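Local structure of protein (endonuclease) (Salmonella typhimurium, 1BYR) at residues I58-R63 with I82-D87; R31-S36 with L138-D143; V105-F110 with N123-W128; S21-A26 with K44-A49. The protein is an endonuclease with a PLD-like domain, a mixed beta-sheet flanked by helices, and is present here as two copies of the same chain. One frame throughout, in Å; residues are numbered along the deposited sequence.

How the contacts relate
Contact 1 and contact 3 pair strands on opposite sides of the chain's centre, their centres about 20 Å apart, one parallel and the other antiparallel. The strand of contact 2, 29-34, lies between them in the same sheet, with helix 131-146 packed on one face; the centre of contact 2 is about 9 Å from that of contact 1, and Val59 N meets Met32 O at 3.0 Å. Contact 4 joins two helices on the other face. It touches contact 2 through Met32 and Leu46, contact 1 through Ile58, Ile82 and Leu46, and contact 3 through Trp128 and Ser25.

Contact 1. Residues I58-R63 with I82-D87; sequences IVIDER and IPLRTD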
loop_
_atom_site.group_PDB
_atom_site.type_symbol
_atom_site.label_atom_id
_atom_site.label_comp_id
_atom_site.label_asym_id
_atom_site.label_seq_id
_atom_site.Cartn_x
_atom_site.Cartn_y
_atom_site.Cartn_z
ATOM N N ILE A 58 -4.791 -6.604 -16.668
ATOM C CA ILE A 58 -4.838 -5.480 -15.742
ATOM C C ILE A 58 -6.214 -4.850 -15.515
ATOM O O ILE A 58 -6.982 -4.654 -16.454
ATOM C CB ILE A 58 -3.883 -4.376 -16.263
ATOM C CG1 ILE A 58 -2.555 -5.010 -16.665
ATOM C CG2 ILE A 58 -3.686 -3.280 -15.217
ATOM C CD1 ILE A 58 -1.593 -4.056 -17.348
ATOM N N VAL A 59 -6.540 -4.554 -14.255
ATOM C CA VAL A 59 -7.801 -3.883 -13.929
ATOM C C VAL A 59 -7.436 -2.652 -13.129
ATOM O O VAL A 59 -6.744 -2.748 -12.112
ATOM C CB VAL A 59 -8.750 -4.750 -13.072
ATOM C CG1 VAL A 59 -9.428 -5.761 -13.953
ATOM C CG2 VAL A 59 -7.989 -5.418 -11.948
ATOM N N ILE A 60 -7.875 -1.490 -13.602
ATOM C CA ILE A 60 -7.562 -0.243 -12.922
ATOM C C ILE A 60 -8.801 0.552 -12.544
ATOM O O ILE A 60 -9.890 0.313 -13.061
ATOM C CB ILE A 60 -6.666 0.638 -13.814
ATOM C CG1 ILE A 60 -7.481 1.206 -14.983
ATOM C CG2 ILE A 60 -5.515 -0.197 -14.351
ATOM C CD1 ILE A 60 -6.643 2.005 -16.005
ATOM N N ASP A 61 -8.629 1.490 -11.618
ATOM C CA ASP A 61 -9.711 2.352 -11.183
ATOM C C ASP A 61 -10.143 3.224 -12.355
ATOM O O ASP A 61 -9.296 3.784 -13.062
ATOM C CB ASP A 61 -9.242 3.257 -10.038
ATOM C CG ASP A 61 -10.336 4.164 -9.559
ATOM O OD1 ASP A 61 -11.283 3.653 -8.937
ATOM O OD2 ASP A 61 -10.245 5.379 -9.810
ATOM N N GLU A 62 -11.451 3.358 -12.544
ATOM C CA GLU A 62 -11.977 4.152 -13.653
ATOM C C GLU A 62 -11.961 5.661 -13.464
ATOM O O GLU A 62 -11.377 6.385 -14.276
ATOM C CB GLU A 62 -13.402 3.709 -13.979
ATOM C CG GLU A 62 -13.929 4.253 -15.288
ATOM C CD GLU A 62 -15.266 3.654 -15.666
ATOM O OE1 GLU A 62 -15.393 2.404 -15.657
ATOM O OE2 GLU A 62 -16.192 4.437 -15.966
ATOM N N ARG A 63 -12.590 6.150 -12.398
ATOM C CA ARG A 63 -12.652 7.596 -12.157
ATOM C C ARG A 63 -11.326 8.317 -12.029
ATOM O O ARG A 63 -11.216 9.480 -12.416
ATOM C CB ARG A 63 -13.486 7.890 -10.913
ATOM C CG ARG A 63 -14.899 7.358 -10.956
ATOM C CD ARG A 63 -15.642 7.859 -9.724
ATOM N NE ARG A 63 -15.036 9.091 -9.225
ATOM C CZ ARG A 63 -14.554 9.256 -7.999
ATOM N NH1 ARG A 63 -14.605 8.267 -7.128
ATOM N NH2 ARG A 63 -14.021 10.419 -7.648
ATOM N N ILE A 82 -2.510 -6.378 -24.430
ATOM C CA ILE A 82 -2.656 -6.724 -23.018
ATOM C C ILE A 82 -4.085 -6.433 -22.590
ATOM O O ILE A 82 -4.532 -5.286 -22.635
ATOM C CB ILE A 82 -1.724 -5.880 -22.095
ATOM C CG1 ILE A 82 -0.303 -6.436 -22.120
ATOM C CG2 ILE A 82 -2.246 -5.911 -20.649
ATOM C CD1 ILE A 82 0.747 -5.425 -21.646
ATOM N N PRO A 83 -4.820 -7.471 -22.165
ATOM C CA PRO A 83 -6.206 -7.263 -21.727
ATOM C C PRO A 83 -6.295 -6.270 -20.552
ATOM O O PRO A 83 -5.700 -6.472 -19.489
ATOM C CB PRO A 83 -6.680 -8.669 -21.345
ATOM C CG PRO A 83 -5.721 -9.601 -22.095
ATOM C CD PRO A 83 -4.418 -8.886 -22.085
ATOM N N LEU A 84 -7.036 -5.184 -20.748
ATOM C CA LEU A 84 -7.161 -4.168 -19.719
ATOM C C LEU A 84 -8.601 -3.729 -19.464
ATOM O O LEU A 84 -9.401 -3.590 -20.392
ATOM C CB LEU A 84 -6.300 -2.966 -20.116
ATOM C CG LEU A 84 -6.469 -1.642 -19.377
ATOM C CD1 LEU A 84 -5.703 -1.697 -18.048
ATOM C CD2 LEU A 84 -5.950 -0.506 -20.262
ATOM N N ARG A 85 -8.932 -3.522 -18.187
ATOM C CA ARG A 85 -10.267 -3.086 -17.796
ATOM C C ARG A 85 -10.264 -1.957 -16.770
ATOM O O ARG A 85 -9.370 -1.852 -15.929
ATOM C CB ARG A 85 -11.074 -4.254 -17.199
ATOM C CG ARG A 85 -11.424 -5.367 -18.164
ATOM C CD ARG A 85 -12.449 -6.337 -17.567
ATOM N NE ARG A 85 -12.986 -7.220 -18.595
ATOM C CZ ARG A 85 -13.665 -8.333 -18.348
ATOM N NH1 ARG A 85 -13.902 -8.722 -17.096
ATOM N NH2 ARG A 85 -14.111 -9.068 -19.362
ATOM N N THR A 86 -11.281 -1.101 -16.860
ATOM C CA THR A 86 -11.462 -0.031 -15.902
ATOM C C THR A 86 -12.587 -0.510 -14.980
ATOM O O THR A 86 -13.511 -1.194 -15.423
ATOM C CB THR A 86 -11.846 1.298 -16.578
ATOM O OG1 THR A 86 -12.997 1.110 -17.400
ATOM C CG2 THR A 86 -10.704 1.800 -17.423
ATOM N N ASP A 87 -12.511 -0.167 -13.697
ATOM C CA ASP A 87 -13.515 -0.603 -12.726
ATOM C C ASP A 87 -14.027 0.606 -11.965
ATOM O O ASP A 87 -13.245 1.360 -11.383
ATOM C CB ASP A 87 -12.869 -1.617 -11.770
ATOM C CG ASP A 87 -13.783 -2.037 -10.623
ATOM O OD1 ASP A 87 -15.001 -1.796 -10.677
ATOM O OD2 ASP A 87 -13.261 -2.631 -9.657
HETATM O O HOH W 1 -13.637 4.527 -10.277
#
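Ile58 opens a parallel ladder with its N-H bonded to Pro83 O at 3.0 Å, while its own carbonyl O receives Arg85 N at 2.8 Å. Its side chain turns to the sheet face that also carries Leu84, Ile60 and Thr86. There Ile58 CD1 meets Ile82 CG2 at 3.8 Å, and Leu84 CD1 slips against Ile58 CB at 3.7 Å. Val59 points to the other face beside Arg85, its CG1 touching the arginine CB; beyond that methylene the guanidinium leads away to Asp150 and Trp145. Ile60 again bonds on both sides, N to Arg85 O at 2.8 Å and O from Asp87 N at 2.7 Å. Its CG1 sits between the backbone N and the carbonyl carbon (chi1 72°), near Thr86 CG2, and helix 68-79 covers this face through Met74.

At Asp61 the pairing with Asp87 continues, but their side chains diverge. Asp61 OD1 accepts a hydrogen bond at 2.8 Å from a water that also accepts from Arg63 N. Glu62 N reaches Asp87 O at 2.9 Å, but from 49° above the carbonyl plane, unlike the nearly axial bonds before it. The extended Glu62 side chain lays CG against Thr86 CB. Helix 68-79 connects the two strands in a beta-alpha-beta unit whose apolar start gives way to a polar end. There backbone N-H groups of Gly64 and Gln93 hold Asp61, and the backbone N-H of Asn89 and the side-chain amide of Gln93 hold Asp87, surroundings that would favour ionised carboxylates.

Contact 2. Residues R31-S36 with L138-D143; sequences RMMAYS and LEHWQD
The indole N-H of Trp141 is spent on a strand carbonyl: NE1 bonds Met32 O at 3.0 Å. The oxygen lies near the indole plane, yet the donor stands 63° out of the carbonyl plane and the bond is bent. Since Met32 O also meets Val59 N of the neighbouring strand, one buried oxygen serves both the sheet and the helix above it. Arg31 covers one face of the same ring. A bend at chi2 (-56°) places its CD only 3.5 Å from the centroid of the six-membered ring, a CH-pi contact; the charged end runs on to Asp55, too far for more than a weak cation-pi attraction. Arg31 CG meanwhile touches Leu138 CD1 at 3.5 Å. Farther along the strand, Met33 CG abuts Trp141 CD1 at 3.4 Å, and its SD comes obliquely to the His140 ring, 3.4 Å from CD2, a sulfur-aromatic contact. His140 NE2 is held by Asp95, and its ring stacks on Tyr9 of the second subunit at the dimer interface. Segment 138-143 runs at 65° to strand 31-34 and packs on one face of the central sheet, mostly through Trp141, the helix-on-sheet packing of an alpha/beta fold.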
loop_
_atom_site.group_PDB
_atom_site.type_symbol
_atom_site.label_atom_id
_atom_site.label_comp_id
_atom_site.label_asym_id
_atom_site.label_seq_id
_atom_site.Cartn_x
_atom_site.Cartn_y
_atom_site.Cartn_z
ATOM N N ARG A 31 -0.989 -10.369 -12.934
ATOM C CA ARG A 31 -2.365 -9.934 -12.708
ATOM C C ARG A 31 -2.177 -8.664 -11.901
ATOM O O ARG A 31 -1.769 -8.729 -10.754
ATOM C CB ARG A 31 -3.135 -10.978 -11.887
ATOM C CG ARG A 31 -3.515 -12.240 -12.670
ATOM C CD ARG A 31 -4.313 -11.902 -13.919
ATOM N NE ARG A 31 -4.659 -13.091 -14.692
ATOM C CZ ARG A 31 -4.049 -13.463 -15.814
ATOM N NH1 ARG A 31 -3.048 -12.744 -16.310
ATOM N NH2 ARG A 31 -4.452 -14.558 -16.446
ATOM N N MET A 32 -2.444 -7.518 -12.518
ATOM C CA MET A 32 -2.244 -6.223 -11.874
ATOM C C MET A 32 -3.504 -5.417 -11.548
ATOM O O MET A 32 -4.483 -5.430 -12.300
ATOM C CB MET A 32 -1.322 -5.377 -12.759
ATOM C CG MET A 32 -0.937 -4.018 -12.201
ATOM S SD MET A 32 0.135 -3.223 -13.403
ATOM C CE MET A 32 0.899 -1.979 -12.509
ATOM N N MET A 33 -3.456 -4.712 -10.412
ATOM C CA MET A 33 -4.542 -3.855 -9.942
ATOM C C MET A 33 -3.882 -2.504 -9.727
ATOM O O MET A 33 -2.808 -2.424 -9.124
ATOM C CB MET A 33 -5.093 -4.326 -8.578
ATOM C CG MET A 33 -5.630 -5.762 -8.512
ATOM S SD MET A 33 -6.347 -6.178 -6.884
ATOM C CE MET A 33 -8.008 -5.564 -7.038
ATOM N N ALA A 34 -4.506 -1.431 -10.205
ATOM C CA ALA A 34 -3.923 -0.124 -10.015
ATOM C C ALA A 34 -4.958 0.962 -9.827
ATOM O O ALA A 34 -6.086 0.841 -10.285
ATOM C CB ALA A 34 -3.052 0.219 -11.206
ATOM N N TYR A 35 -4.563 2.025 -9.131
ATOM C CA TYR A 35 -5.426 3.186 -8.957
ATOM C C TYR A 35 -4.825 4.045 -10.078
ATOM O O TYR A 35 -4.942 3.682 -11.238
ATOM C CB TYR A 35 -5.197 3.801 -7.576
ATOM C CG TYR A 35 -5.876 5.135 -7.356
ATOM C CD1 TYR A 35 -7.127 5.404 -7.895
ATOM C CD2 TYR A 35 -5.263 6.123 -6.601
ATOM C CE1 TYR A 35 -7.750 6.633 -7.688
ATOM C CE2 TYR A 35 -5.875 7.355 -6.389
ATOM C CZ TYR A 35 -7.121 7.605 -6.930
ATOM O OH TYR A 35 -7.735 8.817 -6.704
ATOM N N SER A 36 -4.158 5.145 -9.760
ATOM C CA SER A 36 -3.526 5.946 -10.808
ATOM C C SER A 36 -2.555 5.071 -11.609
ATOM O O SER A 36 -1.605 4.525 -11.054
ATOM C CB SER A 36 -2.778 7.101 -10.178
ATOM O OG SER A 36 -3.598 7.701 -9.222
ATOM N N LEU A 138 -5.275 -13.286 -5.852
ATOM C CA LEU A 138 -5.864 -13.545 -7.171
ATOM C C LEU A 138 -7.392 -13.477 -7.128
ATOM O O LEU A 138 -8.028 -12.942 -8.035
ATOM C CB LEU A 138 -5.416 -14.921 -7.688
ATOM C CG LEU A 138 -5.461 -15.087 -9.212
ATOM C CD1 LEU A 138 -4.368 -14.227 -9.859
ATOM C CD2 LEU A 138 -5.283 -16.558 -9.573
ATOM N N GLU A 139 -7.984 -14.026 -6.073
ATOM C CA GLU A 139 -9.428 -13.976 -5.918
ATOM C C GLU A 139 -9.873 -12.515 -5.818
ATOM O O GLU A 139 -10.917 -12.128 -6.327
ATOM C CB GLU A 139 -9.855 -14.735 -4.661
ATOM C CG GLU A 139 -9.730 -16.243 -4.771
ATOM C CD GLU A 139 -10.073 -16.930 -3.464
ATOM O OE1 GLU A 139 -10.072 -16.237 -2.425
ATOM O OE2 GLU A 139 -10.345 -18.150 -3.463
ATOM N N HIS A 140 -9.049 -11.710 -5.159
ATOM C CA HIS A 140 -9.299 -10.272 -4.978
ATOM C C HIS A 140 -9.206 -9.599 -6.348
ATOM O O HIS A 140 -10.023 -8.749 -6.693
ATOM C CB HIS A 140 -8.226 -9.708 -4.033
ATOM C CG HIS A 140 -8.354 -8.245 -3.742
ATOM N ND1 HIS A 140 -9.443 -7.701 -3.085
ATOM C CD2 HIS A 140 -7.469 -7.231 -3.889
ATOM C CE1 HIS A 140 -9.227 -6.415 -2.863
ATOM N NE2 HIS A 140 -8.033 -6.114 -3.334
ATOM N N TRP A 141 -8.199 -9.984 -7.123
ATOM C CA TRP A 141 -8.001 -9.428 -8.462
ATOM C C TRP A 141 -9.148 -9.835 -9.403
ATOM O O TRP A 141 -9.696 -9.007 -10.145
ATOM C CB TRP A 141 -6.669 -9.930 -9.043
ATOM C CG TRP A 141 -6.408 -9.435 -10.425
ATOM C CD1 TRP A 141 -5.714 -8.325 -10.776
ATOM C CD2 TRP A 141 -6.921 -9.994 -11.646
ATOM N NE1 TRP A 141 -5.763 -8.148 -12.142
ATOM C CE2 TRP A 141 -6.500 -9.160 -12.699
ATOM C CE3 TRP A 141 -7.703 -11.121 -11.944
ATOM C CZ2 TRP A 141 -6.827 -9.410 -14.038
ATOM C CZ3 TRP A 141 -8.034 -11.372 -13.278
ATOM C CH2 TRP A 141 -7.597 -10.510 -14.309
ATOM N N GLN A 142 -9.502 -11.119 -9.357
ATOM C CA GLN A 142 -10.552 -11.687 -10.195
ATOM C C GLN A 142 -11.916 -11.049 -9.975
ATOM O O GLN A 142 -12.666 -10.799 -10.929
ATOM C CB GLN A 142 -10.640 -13.184 -9.939
ATOM C CG GLN A 142 -11.487 -13.911 -10.942
ATOM C CD GLN A 142 -10.863 -13.910 -12.306
ATOM O OE1 GLN A 142 -11.455 -13.457 -13.283
ATOM N NE2 GLN A 142 -9.644 -14.409 -12.395
ATOM N N ASP A 143 -12.242 -10.792 -8.711
ATOM C CA ASP A 143 -13.514 -10.170 -8.372
ATOM C C ASP A 143 -13.621 -8.758 -8.947
ATOM O O ASP A 143 -14.670 -8.356 -9.437
ATOM C CB ASP A 143 -13.685 -10.118 -6.852
ATOM C CG ASP A 143 -14.998 -9.514 -6.454
ATOM O OD1 ASP A 143 -16.003 -10.251 -6.484
ATOM O OD2 ASP A 143 -15.029 -8.308 -6.132
#

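Contact 3. Residues V105-F110 with N123-W128; sequences VETGSF and NAVVIW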
loop_
_atom_site.group_PDB
_atom_site.type_symbol
_atom_site.label_atom_id
_atom_site.label_comp_id
_atom_site.label_asym_id
_atom_site.label_seq_id
_atom_site.Cartn_x
_atom_site.Cartn_y
_atom_site.Cartn_z
ATOM N N VAL A 105 3.669 -11.683 -4.892
ATOM C CA VAL A 105 2.807 -10.511 -4.765
ATOM C C VAL A 105 3.560 -9.235 -4.414
ATOM O O VAL A 105 4.288 -9.183 -3.420
ATOM C CB VAL A 105 1.712 -10.723 -3.638
ATOM C CG1 VAL A 105 0.831 -9.449 -3.495
ATOM C CG2 VAL A 105 0.848 -11.945 -3.949
ATOM N N GLU A 106 3.395 -8.211 -5.242
ATOM C CA GLU A 106 4.000 -6.919 -4.964
ATOM C C GLU A 106 2.831 -6.098 -4.436
ATOM O O GLU A 106 1.721 -6.207 -4.964
ATOM C CB GLU A 106 4.515 -6.256 -6.259
ATOM C CG GLU A 106 5.145 -4.868 -6.068
ATOM C CD GLU A 106 4.123 -3.742 -6.016
ATOM O OE1 GLU A 106 3.065 -3.859 -6.665
ATOM O OE2 GLU A 106 4.379 -2.735 -5.318
ATOM N N THR A 107 3.056 -5.305 -3.388
ATOM C CA THR A 107 1.997 -4.451 -2.856
ATOM C C THR A 107 2.631 -3.380 -1.992
ATOM O O THR A 107 3.852 -3.353 -1.840
ATOM C CB THR A 107 0.939 -5.232 -2.045
ATOM O OG1 THR A 107 -0.169 -4.362 -1.785
ATOM C CG2 THR A 107 1.517 -5.727 -0.710
ATOM N N GLY A 108 1.819 -2.476 -1.445
ATOM C CA GLY A 108 2.351 -1.399 -0.626
ATOM C C GLY A 108 1.608 -0.100 -0.890
ATOM O O GLY A 108 0.462 -0.120 -1.318
ATOM N N SER A 109 2.244 1.039 -0.625
ATOM C CA SER A 109 1.586 2.321 -0.861
ATOM C C SER A 109 1.827 2.824 -2.283
ATOM O O SER A 109 1.036 3.598 -2.821
ATOM C CB SER A 109 2.091 3.378 0.125
ATOM O OG SER A 109 3.400 3.819 -0.200
ATOM N N PHE A 110 2.929 2.368 -2.867
ATOM C CA PHE A 110 3.390 2.765 -4.203
ATOM C C PHE A 110 2.383 2.701 -5.369
ATOM O O PHE A 110 1.972 1.610 -5.795
ATOM C CB PHE A 110 4.649 1.931 -4.527
ATOM C CG PHE A 110 5.338 2.289 -5.834
ATOM C CD1 PHE A 110 4.966 1.678 -7.030
ATOM C CD2 PHE A 110 6.429 3.141 -5.848
ATOM C CE1 PHE A 110 5.683 1.917 -8.210
ATOM C CE2 PHE A 110 7.148 3.380 -7.035
ATOM C CZ PHE A 110 6.776 2.768 -8.201
ATOM N N ASN A 123 6.496 2.999 0.052
ATOM C CA ASN A 123 7.153 1.734 0.307
ATOM C C ASN A 123 6.489 0.735 -0.625
ATOM O O ASN A 123 5.290 0.822 -0.902
ATOM C CB ASN A 123 6.984 1.286 1.767
ATOM C CG ASN A 123 5.565 0.867 2.097
ATOM O OD1 ASN A 123 4.714 1.702 2.400
ATOM N ND2 ASN A 123 5.296 -0.420 2.028
ATOM N N ALA A 124 7.284 -0.185 -1.164
ATOM C CA ALA A 124 6.767 -1.248 -2.000
ATOM C C ALA A 124 7.417 -2.510 -1.491
ATOM O O ALA A 124 8.617 -2.517 -1.197
ATOM C CB ALA A 124 7.147 -1.026 -3.499
ATOM N N VAL A 125 6.629 -3.575 -1.349
ATOM C CA VAL A 125 7.180 -4.842 -0.917
ATOM C C VAL A 125 6.858 -5.910 -1.948
ATOM O O VAL A 125 5.825 -5.854 -2.629
ATOM C CB VAL A 125 6.604 -5.294 0.456
ATOM C CG1 VAL A 125 6.976 -4.282 1.524
ATOM C CG2 VAL A 125 5.095 -5.463 0.367
ATOM N N VAL A 126 7.780 -6.859 -2.102
ATOM C CA VAL A 126 7.554 -7.973 -3.001
ATOM C C VAL A 126 7.689 -9.230 -2.168
ATOM O O VAL A 126 8.755 -9.517 -1.635
ATOM C CB VAL A 126 8.558 -8.003 -4.180
ATOM C CG1 VAL A 126 8.307 -9.247 -5.024
ATOM C CG2 VAL A 126 8.390 -6.748 -5.052
ATOM N N ILE A 127 6.574 -9.944 -2.016
ATOM C CA ILE A 127 6.529 -11.180 -1.241
ATOM C C ILE A 127 6.650 -12.326 -2.229
ATOM O O ILE A 127 5.693 -12.665 -2.927
ATOM C CB ILE A 127 5.187 -11.301 -0.453
ATOM C CG1 ILE A 127 4.966 -10.041 0.391
ATOM C CG2 ILE A 127 5.213 -12.536 0.448
ATOM C CD1 ILE A 127 3.527 -9.829 0.835
ATOM N N TRP A 128 7.845 -12.904 -2.294
ATOM C CA TRP A 128 8.140 -13.991 -3.218
ATOM C C TRP A 128 7.805 -15.398 -2.753
ATOM O O TRP A 128 8.000 -15.756 -1.590
ATOM C CB TRP A 128 9.631 -14.007 -3.559
ATOM C CG TRP A 128 10.175 -12.752 -4.134
ATOM C CD1 TRP A 128 10.789 -11.731 -3.457
ATOM C CD2 TRP A 128 10.248 -12.409 -5.522
ATOM N NE1 TRP A 128 11.240 -10.782 -4.340
ATOM C CE2 TRP A 128 10.920 -11.175 -5.613
ATOM C CE3 TRP A 128 9.809 -13.035 -6.694
ATOM C CZ2 TRP A 128 11.164 -10.545 -6.837
ATOM C CZ3 TRP A 128 10.052 -12.406 -7.907
ATOM C CH2 TRP A 128 10.729 -11.180 -7.968
#
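Val105 and Ile127 face each other as a hydrogen-bonded antiparallel pair, each N-H meeting the other's carbonyl: Val105 N to Ile127 O at 3.0 Å and Ile127 N to Val105 O at 2.8 Å. The next such pair repeats the exchange, with Thr107 N on Val125 O at 2.9 Å and Val125 N on Thr107 O at 2.8 Å, the latter almost straight. The intervening residues turn their backbone polar groups outward: Glu106 bonds with Ile98, and Ala124 and Val126 with Gly8 and Gln6. These two strands therefore lie within a mixed sheet, flanked by edge strand 4-10 and, on the inner side, by strand 97-100. Val105 and Ile127 are covered by helix 131-146, whereas Glu106 and Val126 look to helix 14-25 on the other face.

Past Thr107 the pattern changes. Gly108 passes with a positive phi (141°), its CA close to Asn123 O, a route that leaves no room for a CB. Asn123 O then collects two donors, Ser109 N at 3.1 Å and, weakly, Phe110 N. In return Asn123 N donates a hydrogen bond to Ser109 OG at 3.2 Å; that oxygen is also bonded to Glu122, giving it two partners. Among the apolar groups, Thr107 CG2 and Val125 CG2 lie side by side, 3.7 Å apart, on a face where Gly108 and Phe137 of the second subunit pack. On the other, Phe110 CB rests against Ala124 CB.

Contact 4. Residues S21-A26 with K44-A49; sequences SAIDSA and KALVAA
Ile23 supplies nearly all of the close packing against Ala45, Leu46 and Ala49. Its CG2 branch, anti to the backbone N, comes within 3.5 Å of Ala45 O and 3.9 Å of Ala45 CB. The same methyl meets Leu46 CD2 at 4.1 Å and, more loosely, Ala49 CB at 4.4 Å, so a single branch is bracketed by one turn of the other helix. Small alanines along that helix leave room for the isoleucine, and the axes of 21-25 and 44-49 approach to 9.0 Å while running almost parallel, 14° apart. Inward, this core continues into the sheet: Ile23 lies on Ile30 and Ile98, and Leu46 on Met32.

The outer side is looser and polar. Asp24 approaches Ala45 CB no nearer than 4.2 Å with OD1, and a water bridges the two helices, donating to Asp24 OD1 at 2.8 Å and to Ala45 O at 2.9 Å. Ala45 O accepts from Ala49 N and the water, while the isoleucine methyl merely packs against it. Ala26 O accepts a hydrogen bond from Arg52. Helices 14-25 and 40-51, separated in the chain by strand 29-34, lie side by side on one face of the sheet, as in a layered alpha/beta fold.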
loop_
_atom_site.group_PDB
_atom_site.type_symbol
_atom_site.label_atom_id
_atom_site.label_comp_id
_atom_site.label_asym_id
_atom_site.label_seq_id
_atom_site.Cartn_x
_atom_site.Cartn_y
_atom_site.Cartn_z
ATOM N N SER A 21 11.623 -4.955 -10.985
ATOM C CA SER A 21 12.204 -6.287 -10.808
ATOM C C SER A 21 11.124 -7.360 -10.768
ATOM O O SER A 21 11.293 -8.458 -11.303
ATOM C CB SER A 21 13.022 -6.351 -9.513
ATOM O OG SER A 21 13.479 -7.664 -9.239
ATOM N N ALA A 22 10.004 -7.052 -10.134
ATOM C CA ALA A 22 8.920 -8.017 -10.056
ATOM C C ALA A 22 8.310 -8.258 -11.440
ATOM O O ALA A 22 8.050 -9.395 -11.820
ATOM C CB ALA A 22 7.839 -7.527 -9.073
ATOM N N ILE A 23 8.089 -7.191 -12.198
ATOM C CA ILE A 23 7.506 -7.334 -13.520
ATOM C C ILE A 23 8.485 -8.056 -14.446
ATOM O O ILE A 23 8.113 -8.968 -15.175
ATOM C CB ILE A 23 7.113 -5.957 -14.097
ATOM C CG1 ILE A 23 6.000 -5.362 -13.230
ATOM C CG2 ILE A 23 6.650 -6.095 -15.567
ATOM C CD1 ILE A 23 5.847 -3.853 -13.383
ATOM N N ASP A 24 9.750 -7.666 -14.367
ATOM C CA ASP A 24 10.804 -8.268 -15.175
ATOM C C ASP A 24 11.024 -9.749 -14.878
ATOM O O ASP A 24 11.593 -10.477 -15.691
ATOM C CB ASP A 24 12.119 -7.537 -14.938
ATOM C CG ASP A 24 12.183 -6.200 -15.640
ATOM O OD1 ASP A 24 11.323 -5.921 -16.513
ATOM O OD2 ASP A 24 13.105 -5.428 -15.311
ATOM N N SER A 25 10.588 -10.185 -13.701
ATOM C CA SER A 25 10.764 -11.579 -13.288
ATOM C C SER A 25 9.686 -12.533 -13.783
ATOM O O SER A 25 9.879 -13.747 -13.769
ATOM C CB SER A 25 10.815 -11.676 -11.764
ATOM O OG SER A 25 9.506 -11.867 -11.225
ATOM N N ALA A 26 8.551 -11.992 -14.197
ATOM C CA ALA A 26 7.439 -12.824 -14.648
ATOM C C ALA A 26 7.784 -13.705 -15.846
ATOM O O ALA A 26 8.228 -13.222 -16.898
ATOM C CB ALA A 26 6.234 -11.956 -14.981
ATOM N N LYS A 44 6.249 0.308 -20.080
ATOM C CA LYS A 44 7.248 -0.296 -20.953
ATOM C C LYS A 44 7.617 -1.670 -20.462
ATOM O O LYS A 44 7.799 -2.598 -21.262
ATOM C CB LYS A 44 8.500 0.564 -21.006
ATOM C CG LYS A 44 8.360 1.771 -21.912
ATOM C CD LYS A 44 9.615 2.606 -21.878
ATOM C CE LYS A 44 9.278 4.061 -22.039
ATOM N NZ LYS A 44 10.368 4.721 -22.797
ATOM N N ALA A 45 7.736 -1.806 -19.141
ATOM C CA ALA A 45 8.075 -3.088 -18.535
ATOM C C ALA A 45 6.956 -4.125 -18.704
ATOM O O ALA A 45 7.225 -5.298 -18.965
ATOM C CB ALA A 45 8.405 -2.901 -17.037
ATOM N N LEU A 46 5.703 -3.698 -18.562
ATOM C CA LEU A 46 4.575 -4.607 -18.715
ATOM C C LEU A 46 4.499 -5.129 -20.152
ATOM O O LEU A 46 4.321 -6.329 -20.379
ATOM C CB LEU A 46 3.260 -3.910 -18.327
ATOM C CG LEU A 46 3.099 -3.615 -16.829
ATOM C CD1 LEU A 46 2.045 -2.514 -16.620
ATOM C CD2 LEU A 46 2.720 -4.894 -16.097
ATOM N N VAL A 47 4.656 -4.238 -21.126
ATOM C CA VAL A 47 4.615 -4.663 -22.522
ATOM C C VAL A 47 5.829 -5.527 -22.873
ATOM O O VAL A 47 5.739 -6.409 -23.729
ATOM C CB VAL A 47 4.521 -3.450 -23.478
ATOM C CG1 VAL A 47 3.492 -2.448 -22.960
ATOM C CG2 VAL A 47 5.869 -2.800 -23.618
ATOM N N ALA A 48 6.961 -5.300 -22.217
ATOM C CA ALA A 48 8.128 -6.143 -22.486
ATOM C C ALA A 48 7.812 -7.538 -21.960
ATOM O O ALA A 48 8.265 -8.541 -22.515
ATOM C CB ALA A 48 9.375 -5.602 -21.806
ATOM N N ALA A 49 7.028 -7.609 -20.888
ATOM C CA ALA A 49 6.641 -8.899 -20.325
ATOM C C ALA A 49 5.752 -9.632 -21.331
ATOM O O ALA A 49 5.954 -10.813 -21.615
ATOM C CB ALA A 49 5.886 -8.702 -19.011
HETATM O O HOH W 2 9.277 -7.133 -17.989
#